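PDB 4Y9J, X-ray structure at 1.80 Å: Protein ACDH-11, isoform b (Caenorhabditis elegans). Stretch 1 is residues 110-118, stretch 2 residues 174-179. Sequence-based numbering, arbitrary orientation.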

# COMPACT_ATOMS: atom_id res chain seq x y z
N VAL B 110 -33.50 10.45 2.76
CA VAL B 110 -33.02 10.36 4.09
C VAL B 110 -32.98 11.71 4.82
O VAL B 110 -33.15 11.75 6.04
N ILE B 111 -32.75 12.80 4.08
CA ILE B 111 -32.92 14.18 4.57
C ILE B 111 -34.34 14.66 4.28
O ILE B 111 -35.00 15.19 5.18
N SER B 112 -34.82 14.51 3.05
CA SER B 112 -36.09 15.10 2.64
C SER B 112 -37.25 14.73 3.50
O SER B 112 -38.16 15.53 3.71
N ILE B 113 -37.33 13.47 3.84
CA ILE B 113 -38.45 12.97 4.65
C ILE B 113 -38.60 13.84 5.91
O ILE B 113 -39.73 14.18 6.29
N GLY B 114 -37.50 14.21 6.56
CA GLY B 114 -37.57 15.01 7.77
C GLY B 114 -38.20 16.38 7.66
O GLY B 114 -38.62 16.94 8.68
N TYR B 115 -38.29 16.89 6.43
CA TYR B 115 -38.78 18.24 6.15
C TYR B 115 -39.96 18.31 5.16
O TYR B 115 -40.35 19.41 4.79
N GLU B 116 -40.49 17.18 4.72
CA GLU B 116 -41.52 17.15 3.67
C GLU B 116 -42.79 17.88 4.18
O GLU B 116 -43.44 17.44 5.10
N ASP B 117 -43.05 19.03 3.61
CA ASP B 117 -44.17 19.94 4.00
C ASP B 117 -45.58 19.29 4.04
O ASP B 117 -46.33 19.53 4.97
N SER B 118 -45.92 18.42 3.09
CA SER B 118 -47.24 17.73 3.09
C SER B 118 -47.43 16.73 4.22
O SER B 118 -48.53 16.17 4.36
N ARG B 174 -31.13 22.53 -1.84
CA ARG B 174 -30.24 21.44 -2.27
C ARG B 174 -29.96 20.40 -1.25
O ARG B 174 -29.95 19.25 -1.57
N LEU B 175 -29.75 20.81 -0.00
CA LEU B 175 -29.59 19.87 1.07
C LEU B 175 -30.79 18.96 1.22
O LEU B 175 -30.61 17.78 1.59
N ARG B 176 -32.01 19.47 0.99
CA ARG B 176 -33.24 18.67 1.06
C ARG B 176 -33.60 17.94 -0.23
O ARG B 176 -34.61 17.27 -0.29
N SER B 177 -32.88 18.13 -1.33
CA SER B 177 -33.33 17.57 -2.59
C SER B 177 -33.26 16.07 -2.68
O SER B 177 -32.32 15.42 -2.19
N ARG B 178 -34.26 15.50 -3.33
CA ARG B 178 -34.26 14.06 -3.64
C ARG B 178 -33.59 13.75 -4.98
O ARG B 178 -33.43 12.60 -5.34
N ASP B 179 -33.23 14.79 -5.73
CA ASP B 179 -32.55 14.67 -7.03
C ASP B 179 -31.05 14.49 -6.82
O ASP B 179 -30.33 15.41 -6.47

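A long side chain can begin sideways and still bring its end to a distant part of the chain, as Arg176 and Arg178 do between residues 110-118 and 174-179 of ACDH-11. The two backbones come closest at Ser112 and Arg176, whose CA atoms lie 4.8 Å apart, and the contact buries 378 Å² in all.

Arg176 supplies the largest share. Its CA-to-CB bond points sideways, but the m, t, p sequence of chi1 to chi3 carries the guanidinium back to the first stretch. There NH2 forms a salt bridge with Asp117, 3.1 Å from OD1; this hydrogen bond and the one from NH2 to OD2, at 3.5 Å, are both weak. Water 2 bridges the same pair, accepting from Arg176 NH1 at 2.8 Å and donating to Asp117 OD2 at 2.6 Å; water 1 instead joins Arg176 to Ser112, accepting from NE at 3.1 Å and donating to the Ser112 carbonyl O at 2.9 Å. Tyr115, chi1 m, packs its CB 3.6 Å from Arg176 NE; its ring leads away, and its OH is bonded elsewhere in the structure.

Ser112 is the buried counterpart. Its CA-to-CB bond points toward the other stretch, and with chi1 m its OG donates a 2.8 Å hydrogen bond to the carbonyl O of Arg176, so the same arginine is held through both backbone and side chain. That OG also lies 3.0 Å from CG of Arg178, a tight contact with the aliphatic part of this second arginine. Arg178, likewise m, t, p, starts sideways and extends until NH1 sits 3.8 Å from CG1 of Ile113.

Ile111, m at both chi angles, closes the contact with a methyl group set against main chain: its CG2 lies 3.5 Å from the carbonyl O of Leu175 and 4.2 Å from CA of Arg176.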

# COMPACT_ATOMS: atom_id res chain seq x y z
CB VAL B 110 -31.62 9.69 4.06
CG1 VAL B 110 -30.90 9.97 5.31
CG2 VAL B 110 -31.79 8.23 3.74
CB ILE B 111 -31.95 15.18 3.87
CG1 ILE B 111 -30.50 14.69 4.01
CG2 ILE B 111 -32.08 16.59 4.48
CD1 ILE B 111 -30.11 14.36 5.42
CB SER B 112 -36.48 14.72 1.18
OG SER B 112 -35.29 14.68 0.43
CB ILE B 113 -38.31 11.44 4.92
CG1 ILE B 113 -38.62 10.63 3.65
CG2 ILE B 113 -39.23 10.96 6.05
CD1 ILE B 113 -38.03 9.23 3.66
CB TYR B 115 -37.65 19.15 5.65
CG TYR B 115 -36.53 19.25 6.65
CD1 TYR B 115 -36.61 20.20 7.66
CD2 TYR B 115 -35.44 18.38 6.63
CE1 TYR B 115 -35.65 20.24 8.66
CE2 TYR B 115 -34.43 18.45 7.59
CZ TYR B 115 -34.52 19.42 8.60
OH TYR B 115 -33.57 19.52 9.60
CB GLU B 116 -41.80 15.71 3.17
CG GLU B 116 -42.87 15.50 2.05
CD GLU B 116 -43.14 16.68 1.06
OE1 GLU B 116 -42.15 17.31 0.60
OE2 GLU B 116 -44.35 16.98 0.66
CB ASP B 117 -44.14 21.17 3.07
CG ASP B 117 -42.71 21.40 2.45
OD1 ASP B 117 -42.09 20.42 1.94
OD2 ASP B 117 -42.16 22.52 2.49
CB SER B 118 -47.47 16.98 1.78
OG SER B 118 -46.51 15.91 1.64
CB ARG B 174 -28.96 22.02 -2.80
CG ARG B 174 -29.38 22.87 -3.99
CD ARG B 174 -28.23 23.42 -4.78
NE ARG B 174 -27.69 22.38 -5.63
CZ ARG B 174 -26.99 22.61 -6.74
NH1 ARG B 174 -26.75 23.84 -7.13
NH2 ARG B 174 -26.49 21.58 -7.40
CB LEU B 175 -29.26 20.57 2.39
CG LEU B 175 -27.97 21.41 2.43
CD1 LEU B 175 -27.96 22.39 3.60
CD2 LEU B 175 -26.73 20.55 2.48
CB ARG B 176 -34.45 19.60 1.35
CG ARG B 176 -34.40 20.30 2.65
CD ARG B 176 -35.45 21.41 2.71
NE ARG B 176 -36.80 20.86 2.58
CZ ARG B 176 -37.92 21.57 2.52
NH1 ARG B 176 -37.88 22.91 2.52
NH2 ARG B 176 -39.09 20.93 2.38
CB SER B 177 -32.51 18.12 -3.69
OG SER B 177 -32.91 17.64 -4.95
CB ARG B 178 -35.70 13.52 -3.61
CG ARG B 178 -36.30 13.63 -2.21
CD ARG B 178 -37.62 12.91 -1.92
NE ARG B 178 -37.44 11.44 -1.88
CZ ARG B 178 -38.09 10.57 -1.10
NH1 ARG B 178 -38.94 10.96 -0.13
NH2 ARG B 178 -37.84 9.27 -1.27
CB ASP B 179 -32.80 15.93 -7.88
CG ASP B 179 -32.30 15.79 -9.30
OD1 ASP B 179 -31.43 14.95 -9.63
OD2 ASP B 179 -32.80 16.51 -10.12
O HOH W 1 -37.96 18.02 2.15
O HOH W 2 -40.23 24.10 1.73